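Local structure of papain-like protease (Human betacoronavirus 2c EMC/2012, 4RNA) at residues 184-196 with 228-242. The protein is a zinc-binding, papain-like cysteine protease of the MERS coronavirus that probably cleaves the viral polyprotein and, as in related enzymes, removes ubiquitin from host proteins. Residues are numbered along the deposited sequence; the frame is centred on the assembly and turned at random. Where two conformers were deposited one is given.
Sequences SARMVWREWCNVC and CQCGGERHRQLVEHT. With ZN (zinc ion), chain B.
R186 pairs with T242 through two backbone hydrogen bonds, opening an antiparallel pairing that runs from here to a zinc site. R186 and E240 share one face of the sheet, and the extended R186 chain brings NE to 3.6 Å from E240 OE2, a salt bridge suited to a partly exposed position. M187, on the other face, runs its unbranched, flexible chain alongside buried H241, whose NE2 is held by A208 O. V188 O takes a bond from V239 N at 2.8 Å and a weak one from E240 N, a classic beta bulge. The broad ring of W189 is sandwiched, with L238 over one face and the R236 guanidinium stacked on the opposite face, planes 10° apart. E191, with two carboxylate oxygens, salt-bridges two arginines: OE2 meets R236 NH1 at 2.8 Å in a bent, weak bond and also accepts A64 N of the second subunit, while OE1 meets R234 NH2 at 3.1 Å. W192 CG, between backbone N and carbonyl carbon (chi1 78°), swings the broad indole across strand 233-242, its six-membered ring centroid 3.4 Å from H235 CB. C193 and C196 join C228 and C230 around zinc; their soft, polarisable thiolates clamp together two turns at the fingers tip. Strands 197-204 and 224-227 pair antiparallel with 186-193 and 233-242 respectively, and helix 217-221 packs L220 against W189, L238 and H241.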
ATOM      1  N   SER A 184       1.308  17.452  22.772  1.00 41.54           N
ATOM      2  CA  SER A 184      -0.021  16.939  23.075  1.00 41.92           C
ATOM      3  C   SER A 184      -1.044  17.286  22.005  1.00 38.81           C
ATOM      4  O   SER A 184      -0.978  18.380  21.434  1.00 35.52           O
ATOM      5  CB  SER A 184      -0.505  17.670  24.312  1.00 48.81           C
ATOM      6  OG  SER A 184      -0.101  16.935  25.423  1.00 59.32           O
ATOM      7  N   ALA A 185      -1.988  16.391  21.733  1.00 38.15           N
ATOM      8  CA  ALA A 185      -3.176  16.837  20.999  1.00 40.72           C
ATOM      9  C   ALA A 185      -4.304  15.985  21.477  1.00 40.28           C
ATOM     10  O   ALA A 185      -4.089  14.857  21.936  1.00 36.91           O
ATOM     11  CB  ALA A 185      -2.981  16.691  19.500  1.00 32.58           C
ATOM     12  N   ARG A 186      -5.517  16.503  21.388  1.00 39.46           N
ATOM     13  CA  ARG A 186      -6.603  15.757  21.956  1.00 38.70           C
ATOM     14  C   ARG A 186      -7.871  16.097  21.226  1.00 38.50           C
ATOM     15  O   ARG A 186      -8.081  17.256  20.879  1.00 36.24           O
ATOM     16  CB  ARG A 186      -6.694  16.150  23.403  1.00 41.25           C
ATOM     17  CG  ARG A 186      -7.644  15.335  24.233  1.00 46.71           C
ATOM     18  CD  ARG A 186      -7.729  16.001  25.589  1.00 50.44           C
ATOM     19  NE  ARG A 186      -8.664  15.255  26.403  1.00 62.59           N
ATOM     20  CZ  ARG A 186      -8.445  14.016  26.858  1.00 63.62           C
ATOM     21  NH1 ARG A 186      -7.298  13.374  26.608  1.00 62.69           N
ATOM     22  NH2 ARG A 186      -9.388  13.416  27.573  1.00 69.90           N
ATOM     23  N   MET A 187      -8.725  15.088  21.023  1.00 37.79           N
ATOM     24  CA  MET A 187      -9.997  15.289  20.330  1.00 39.53           C
ATOM     25  C   MET A 187     -11.058  14.466  21.098  1.00 37.37           C
ATOM     26  O   MET A 187     -10.872  13.247  21.256  1.00 37.68           O
ATOM     27  CB  MET A 187      -9.848  14.828  18.888  1.00 40.53           C
ATOM     28  CG  MET A 187     -10.936  15.302  17.950  1.00 47.00           C
ATOM     29  SD  MET A 187     -10.712  14.501  16.333  1.00 43.57           S
ATOM     30  CE  MET A 187     -10.821  12.818  16.821  1.00 55.44           C
ATOM     31  N   VAL A 188     -12.111  15.125  21.624  1.00 35.92           N
ATOM     32  CA  VAL A 188     -13.173  14.382  22.355  1.00 35.18           C
ATOM     33  C   VAL A 188     -14.518  14.499  21.635  1.00 34.67           C
ATOM     34  O   VAL A 188     -15.058  15.583  21.534  1.00 36.76           O
ATOM     35  CB  VAL A 188     -13.296  14.834  23.813  1.00 36.80           C
ATOM     36  CG1 VAL A 188     -14.211  13.892  24.588  1.00 40.98           C
ATOM     37  CG2 VAL A 188     -11.924  14.904  24.475  1.00 38.86           C
ATOM     38  N   TRP A 189     -15.020  13.361  21.138  1.00 31.86           N
ATOM     39  CA  TRP A 189     -16.360  13.203  20.597  1.00 38.87           C
ATOM     40  C   TRP A 189     -17.293  12.725  21.669  1.00 42.77           C
ATOM     41  O   TRP A 189     -16.939  11.879  22.493  1.00 43.28           O
ATOM     42  CB  TRP A 189     -16.374  12.194  19.438  1.00 40.78           C
ATOM     43  CG  TRP A 189     -15.607  12.699  18.252  1.00 40.70           C
ATOM     44  CD1 TRP A 189     -14.278  12.464  17.958  1.00 41.25           C
ATOM     45  CD2 TRP A 189     -16.103  13.566  17.168  1.00 39.43           C
ATOM     46  NE1 TRP A 189     -13.912  13.116  16.806  1.00 42.24           N
ATOM     47  CE2 TRP A 189     -14.969  13.773  16.268  1.00 41.14           C
ATOM     48  CE3 TRP A 189     -17.333  14.164  16.866  1.00 39.36           C
ATOM     49  CZ2 TRP A 189     -15.071  14.542  15.111  1.00 38.34           C
ATOM     50  CZ3 TRP A 189     -17.420  14.955  15.702  1.00 40.72           C
ATOM     51  CH2 TRP A 189     -16.298  15.142  14.859  1.00 41.52           C
ATOM     52  N   ARG A 190     -18.477  13.311  21.711  1.00 43.81           N
ATOM     53  CA  ARG A 190     -19.490  12.813  22.626  1.00 41.03           C
ATOM     54  C   ARG A 190     -20.658  12.344  21.775  1.00 38.25           C
ATOM     55  O   ARG A 190     -21.106  13.034  20.780  1.00 35.62           O
ATOM     56  CB  ARG A 190     -19.893  13.862  23.671  1.00 40.25           C
ATOM     57  CG  ARG A 190     -20.997  13.404  24.645  1.00 47.86           C
ATOM     58  CD  ARG A 190     -21.144  14.426  25.782  1.00 49.43           C
ATOM     59  NE  ARG A 190     -19.974  14.372  26.648  1.00 58.30           N
ATOM     60  CZ  ARG A 190     -19.553  15.358  27.428  1.00 68.42           C
ATOM     61  NH1 ARG A 190     -20.204  16.514  27.453  1.00 74.86           N
ATOM     62  NH2 ARG A 190     -18.462  15.186  28.172  1.00 71.06           N
ATOM     63  N   GLU A 191     -21.124  11.149  22.140  1.00 33.29           N
ATOM     64  CA  GLU A 191     -22.328  10.575  21.557  1.00 36.50           C
ATOM     65  C   GLU A 191     -23.373  10.459  22.700  1.00 34.66           C
ATOM     66  O   GLU A 191     -23.071   9.949  23.795  1.00 42.26           O
ATOM     67  CB  GLU A 191     -21.993   9.212  20.938  1.00 38.72           C
ATOM     68  CG  GLU A 191     -21.161   9.365  19.681  1.00 43.10           C
ATOM     69  CD  GLU A 191     -20.939   8.070  18.887  1.00 51.05           C
ATOM     70  OE1 GLU A 191     -21.350   6.975  19.340  1.00 46.97           O
ATOM     71  OE2 GLU A 191     -20.341   8.166  17.775  1.00 40.12           O
ATOM     72  N   TRP A 192     -24.590  10.946  22.469  1.00 36.89           N
ATOM     73  CA  TRP A 192     -25.584  10.839  23.557  1.00 34.96           C
ATOM     74  C   TRP A 192     -27.007  10.715  23.108  1.00 36.15           C
ATOM     75  O   TRP A 192     -27.394  11.119  21.984  1.00 33.38           O
ATOM     76  CB  TRP A 192     -25.418  11.964  24.599  1.00 33.57           C
ATOM     77  CG  TRP A 192     -25.991  13.253  24.111  1.00 30.41           C
ATOM     78  CD1 TRP A 192     -27.249  13.811  24.421  1.00 34.06           C
ATOM     79  CD2 TRP A 192     -25.385  14.179  23.137  1.00 32.29           C
ATOM     80  NE1 TRP A 192     -27.446  14.992  23.738  1.00 35.38           N
ATOM     81  CE2 TRP A 192     -26.368  15.269  22.941  1.00 36.09           C
ATOM     82  CE3 TRP A 192     -24.184  14.199  22.405  1.00 35.33           C
ATOM     83  CZ2 TRP A 192     -26.127  16.333  22.063  1.00 31.23           C
ATOM     84  CZ3 TRP A 192     -23.939  15.269  21.512  1.00 34.04           C
ATOM     85  CH2 TRP A 192     -24.861  16.342  21.382  1.00 37.00           C
ATOM     86  N   CYS A 193     -27.770  10.104  24.005  1.00 35.82           N
ATOM     87  CA  CYS A 193     -29.216  10.109  24.010  1.00 35.78           C
ATOM     88  C   CYS A 193     -29.669  10.519  25.436  1.00 32.94           C
ATOM     89  O   CYS A 193     -29.132  10.021  26.420  1.00 33.68           O
ATOM     90  CB  CYS A 193     -29.737   8.699  23.744  1.00 36.65           C
ATOM     91  SG  CYS A 193     -31.535   8.517  23.983  1.00 37.93           S
ATOM     92  N   ASN A 194     -30.708  11.342  25.486  1.00 33.79           N
ATOM     93  CA  ASN A 194     -31.216  11.956  26.715  1.00 38.82           C
ATOM     94  C   ASN A 194     -31.915  10.906  27.552  1.00 44.52           C
ATOM     95  O   ASN A 194     -32.046  11.075  28.773  1.00 47.34           O
ATOM     96  CB  ASN A 194     -32.058  13.196  26.363  1.00 37.15           C
ATOM     97  CG  ASN A 194     -31.197  14.271  25.692  1.00 37.34           C
ATOM     98  OD1 ASN A 194     -30.078  14.454  26.120  1.00 37.47           O
ATOM     99  ND2 ASN A 194     -31.679  14.919  24.595  1.00 38.05           N
ATOM    100  N   VAL A 195     -32.239   9.773  26.914  1.00 40.56           N
ATOM    101  CA  VAL A 195     -32.703   8.551  27.639  1.00 49.14           C
ATOM    102  C   VAL A 195     -31.582   7.516  27.915  1.00 46.30           C
ATOM    103  O   VAL A 195     -31.371   7.095  29.047  1.00 47.33           O
ATOM    104  CB  VAL A 195     -33.928   7.901  26.902  1.00 51.48           C
ATOM    105  CG1 VAL A 195     -34.291   6.553  27.496  1.00 50.92           C
ATOM    106  CG2 VAL A 195     -35.138   8.843  26.911  1.00 47.50           C
ATOM    107  N   CYS A 196     -30.826   7.146  26.882  1.00 45.61           N
ATOM    108  CA  CYS A 196     -29.863   6.032  26.966  1.00 43.64           C
ATOM    109  C   CYS A 196     -28.549   6.349  27.650  1.00 46.15           C
ATOM    110  O   CYS A 196     -27.912   5.437  28.165  1.00 48.79           O
ATOM    111  CB  CYS A 196     -29.613   5.419  25.560  1.00 40.32           C
ATOM    112  SG  CYS A 196     -31.214   4.866  24.901  1.00 37.67           S
ATOM    113  N   CYS A 228     -32.124   6.768  17.594  1.00 35.29           N
ATOM    114  CA  CYS A 228     -31.538   6.008  18.703  1.00 33.12           C
ATOM    115  C   CYS A 228     -32.191   4.619  18.762  1.00 39.46           C
ATOM    116  O   CYS A 228     -33.339   4.464  18.331  1.00 39.95           O
ATOM    117  CB  CYS A 228     -31.650   6.717  20.038  1.00 38.75           C
ATOM    118  SG  CYS A 228     -30.650   5.762  21.208  1.00 36.20           S
ATOM    119  N   GLN A 229     -31.438   3.634  19.259  1.00 35.40           N
ATOM    120  CA  GLN A 229     -31.979   2.293  19.507  1.00 41.69           C
ATOM    121  C   GLN A 229     -33.167   2.255  20.510  1.00 45.17           C
ATOM    122  O   GLN A 229     -33.922   1.296  20.526  1.00 40.78           O
ATOM    123  CB  GLN A 229     -30.878   1.351  19.998  1.00 42.81           C
ATOM    124  CG  GLN A 229     -30.182   1.770  21.277  1.00 44.60           C
ATOM    125  CD  GLN A 229     -28.989   2.745  21.088  1.00 54.61           C
ATOM    126  OE1 GLN A 229     -28.629   3.232  19.938  1.00 41.58           O
ATOM    127  NE2 GLN A 229     -28.366   3.065  22.237  1.00 49.35           N
ATOM    128  N   CYS A 230     -33.350   3.276  21.341  1.00 40.91           N
ATOM    129  CA  CYS A 230     -34.538   3.289  22.219  1.00 37.07           C
ATOM    130  C   CYS A 230     -35.811   3.697  21.467  1.00 38.43           C
ATOM    131  O   CYS A 230     -36.933   3.709  22.043  1.00 36.62           O
ATOM    132  CB  CYS A 230     -34.302   4.253  23.391  1.00 39.86           C
ATOM    133  SG  CYS A 230     -34.113   5.983  22.803  1.00 41.11           S
ATOM    134  N   GLY A 231     -35.687   4.068  20.188  1.00 35.99           N
ATOM    135  CA  GLY A 231     -36.818   4.647  19.474  1.00 37.06           C
ATOM    136  C   GLY A 231     -36.777   6.180  19.408  1.00 43.88           C
ATOM    137  O   GLY A 231     -37.535   6.791  18.650  1.00 39.10           O
ATOM    138  N   GLY A 232     -35.891   6.803  20.199  1.00 46.60           N
ATOM    139  CA  GLY A 232     -35.754   8.264  20.194  1.00 42.04           C
ATOM    140  C   GLY A 232     -34.672   8.749  19.225  1.00 44.59           C
ATOM    141  O   GLY A 232     -34.551   8.232  18.090  1.00 43.48           O
ATOM    142  N   GLU A 233     -33.897   9.741  19.686  1.00 43.61           N
ATOM    143  CA  GLU A 233     -32.874  10.436  18.890  1.00 40.40           C
ATOM    144  C   GLU A 233     -31.561  10.299  19.596  1.00 42.11           C
ATOM    145  O   GLU A 233     -31.514  10.254  20.832  1.00 35.36           O
ATOM    146  CB  GLU A 233     -33.141  11.932  18.857  1.00 46.37           C
ATOM    147  CG  GLU A 233     -33.933  12.387  17.662  1.00 51.41           C
ATOM    148  CD  GLU A 233     -34.213  13.898  17.711  1.00 57.13           C
ATOM    149  OE1 GLU A 233     -34.753  14.410  16.705  1.00 63.03           O
ATOM    150  OE2 GLU A 233     -33.877  14.582  18.730  1.00 52.94           O
ATOM    151  N   ARG A 234     -30.500  10.267  18.793  1.00 37.67           N
ATOM    152  CA  ARG A 234     -29.141  10.011  19.248  1.00 40.21           C
ATOM    153  C   ARG A 234     -28.320  11.129  18.597  1.00 34.90           C
ATOM    154  O   ARG A 234     -28.558  11.442  17.464  1.00 34.19           O
ATOM    155  CB  ARG A 234     -28.694   8.701  18.584  1.00 43.70           C
ATOM    156  CG  ARG A 234     -28.317   7.619  19.508  1.00 49.08           C
ATOM    157  CD  ARG A 234     -27.660   6.528  18.696  1.00 34.28           C
ATOM    158  NE  ARG A 234     -26.262   6.647  19.028  1.00 36.55           N
ATOM    159  CZ  ARG A 234     -25.532   5.741  19.701  1.00 44.61           C
ATOM    160  NH1 ARG A 234     -26.039   4.544  20.074  1.00 36.23           N
ATOM    161  NH2 ARG A 234     -24.246   5.993  19.936  1.00 41.22           N
ATOM    162  N   HIS A 235     -27.367  11.720  19.299  1.00 34.30           N
ATOM    163  CA  HIS A 235     -26.540  12.776  18.698  1.00 32.05           C
ATOM    164  C   HIS A 235     -25.052  12.499  18.755  1.00 31.50           C
ATOM    165  O   HIS A 235     -24.567  11.778  19.615  1.00 31.33           O
ATOM    166  CB  HIS A 235     -26.759  14.084  19.464  1.00 31.10           C
ATOM    167  CG  HIS A 235     -28.193  14.438  19.634  1.00 31.56           C
ATOM    168  ND1 HIS A 235     -28.913  15.023  18.641  1.00 30.24           N
ATOM    169  CD2 HIS A 235     -29.065  14.231  20.696  1.00 30.26           C
ATOM    170  CE1 HIS A 235     -30.193  15.238  19.058  1.00 30.24           C
ATOM    171  NE2 HIS A 235     -30.303  14.721  20.315  1.00 33.37           N
ATOM    172  N   ARG A 236     -24.286  13.077  17.856  1.00 32.47           N
ATOM    173  CA  ARG A 236     -22.822  12.973  17.894  0.54 34.98           C
ATOM    174  C   ARG A 236     -22.261  14.392  17.762  1.00 33.67           C
ATOM    175  O   ARG A 236     -22.635  15.115  16.786  1.00 28.43           O
ATOM    176  CB  ARG A 236     -22.366  12.077  16.708  0.54 37.59           C
ATOM    177  CG  ARG A 236     -20.908  12.169  16.260  0.54 37.88           C
ATOM    178  CD  ARG A 236     -20.526  10.957  15.387  0.54 42.44           C
ATOM    179  NE  ARG A 236     -19.109  10.938  14.991  0.54 35.80           N
ATOM    180  CZ  ARG A 236     -18.118  10.437  15.722  0.54 35.85           C
ATOM    181  NH1 ARG A 236     -18.353   9.857  16.907  0.54 34.79           N
ATOM    182  NH2 ARG A 236     -16.876  10.488  15.249  0.54 32.51           N
ATOM    183  N   GLN A 237     -21.385  14.783  18.658  1.00 33.19           N
ATOM    184  CA  GLN A 237     -20.791  16.112  18.528  1.00 32.35           C
ATOM    185  C   GLN A 237     -19.395  16.191  19.072  1.00 34.16           C
ATOM    186  O   GLN A 237     -19.096  15.593  20.111  1.00 32.89           O
ATOM    187  CB  GLN A 237     -21.716  17.186  19.188  1.00 29.94           C
ATOM    188  CG  GLN A 237     -21.247  18.618  19.063  1.00 33.42           C
ATOM    189  CD  GLN A 237     -22.295  19.606  19.556  1.00 39.37           C
ATOM    190  OE1 GLN A 237     -23.515  19.353  19.479  1.00 36.05           O
ATOM    191  NE2 GLN A 237     -21.817  20.714  20.108  1.00 44.67           N
ATOM    192  N   LEU A 238     -18.523  16.941  18.381  1.00 32.61           N
ATOM    193  CA  LEU A 238     -17.207  17.292  18.943  1.00 37.06           C
ATOM    194  C   LEU A 238     -17.288  18.250  20.201  1.00 34.61           C
ATOM    195  O   LEU A 238     -17.826  19.345  20.134  1.00 34.97           O
ATOM    196  CB  LEU A 238     -16.339  17.903  17.820  1.00 32.91           C
ATOM    197  CG  LEU A 238     -14.880  18.225  18.194  1.00 32.18           C
ATOM    198  CD1 LEU A 238     -14.040  16.990  18.622  1.00 35.95           C
ATOM    199  CD2 LEU A 238     -14.254  18.976  17.009  1.00 31.39           C
ATOM    200  N   VAL A 239     -16.813  17.809  21.366  1.00 38.19           N
ATOM    201  CA  VAL A 239     -16.930  18.668  22.539  1.00 35.81           C
ATOM    202  C   VAL A 239     -15.581  19.267  23.031  1.00 38.10           C
ATOM    203  O   VAL A 239     -15.546  20.309  23.731  1.00 34.63           O
ATOM    204  CB  VAL A 239     -17.661  17.956  23.692  1.00 37.07           C
ATOM    205  CG1 VAL A 239     -19.149  17.780  23.308  1.00 37.21           C
ATOM    206  CG2 VAL A 239     -16.982  16.626  24.007  1.00 37.65           C
ATOM    207  N   GLU A 240     -14.473  18.653  22.636  1.00 32.48           N
ATOM    208  CA  GLU A 240     -13.181  19.261  22.991  1.00 37.08           C
ATOM    209  C   GLU A 240     -12.152  18.953  21.916  1.00 39.34           C
ATOM    210  O   GLU A 240     -12.130  17.863  21.344  1.00 35.28           O
ATOM    211  CB  GLU A 240     -12.703  18.766  24.353  1.00 39.18           C
ATOM    212  CG  GLU A 240     -11.687  19.683  24.987  1.00 53.36           C
ATOM    213  CD  GLU A 240     -10.515  18.906  25.545  1.00 71.01           C
ATOM    214  OE1 GLU A 240      -9.391  19.012  24.984  1.00 83.69           O
ATOM    215  OE2 GLU A 240     -10.724  18.155  26.523  1.00 71.21           O
ATOM    216  N   HIS A 241     -11.313  19.936  21.633  1.00 41.35           N
ATOM    217  CA  HIS A 241     -10.339  19.806  20.564  1.00 35.35           C
ATOM    218  C   HIS A 241      -9.121  20.644  20.841  1.00 36.27           C
ATOM    219  O   HIS A 241      -9.190  21.863  20.892  1.00 35.34           O
ATOM    220  CB  HIS A 241     -10.964  20.162  19.228  1.00 36.47           C
ATOM    221  CG  HIS A 241     -10.316  19.471  18.076  1.00 33.20           C
ATOM    222  ND1 HIS A 241     -10.613  19.756  16.774  1.00 34.88           N
ATOM    223  CD2 HIS A 241      -9.360  18.453  18.051  1.00 34.16           C
ATOM    224  CE1 HIS A 241      -9.893  18.933  15.966  1.00 34.28           C
ATOM    225  NE2 HIS A 241      -9.112  18.157  16.744  1.00 31.16           N
ATOM    226  N   THR A 242      -7.978  19.998  20.996  1.00 35.30           N
ATOM    227  CA  THR A 242      -6.770  20.756  21.232  1.00 37.13           C
ATOM    228  C   THR A 242      -5.622  20.149  20.419  1.00 36.09           C
ATOM    229  O   THR A 242      -5.250  18.993  20.631  1.00 35.94           O
ATOM    230  CB  THR A 242      -6.455  20.848  22.745  1.00 39.85           C
ATOM    231  OG1 THR A 242      -5.116  21.328  22.868  1.00 53.86           O
ATOM    232  CG2 THR A 242      -6.510  19.492  23.394  1.00 43.84           C
TER
HETATM  233 ZN    ZN B 401     -31.862   6.271  23.264  1.00 37.48          ZN
HETATM  234  O   HOH W   1     -31.826  11.964  23.295  1.00 38.07           O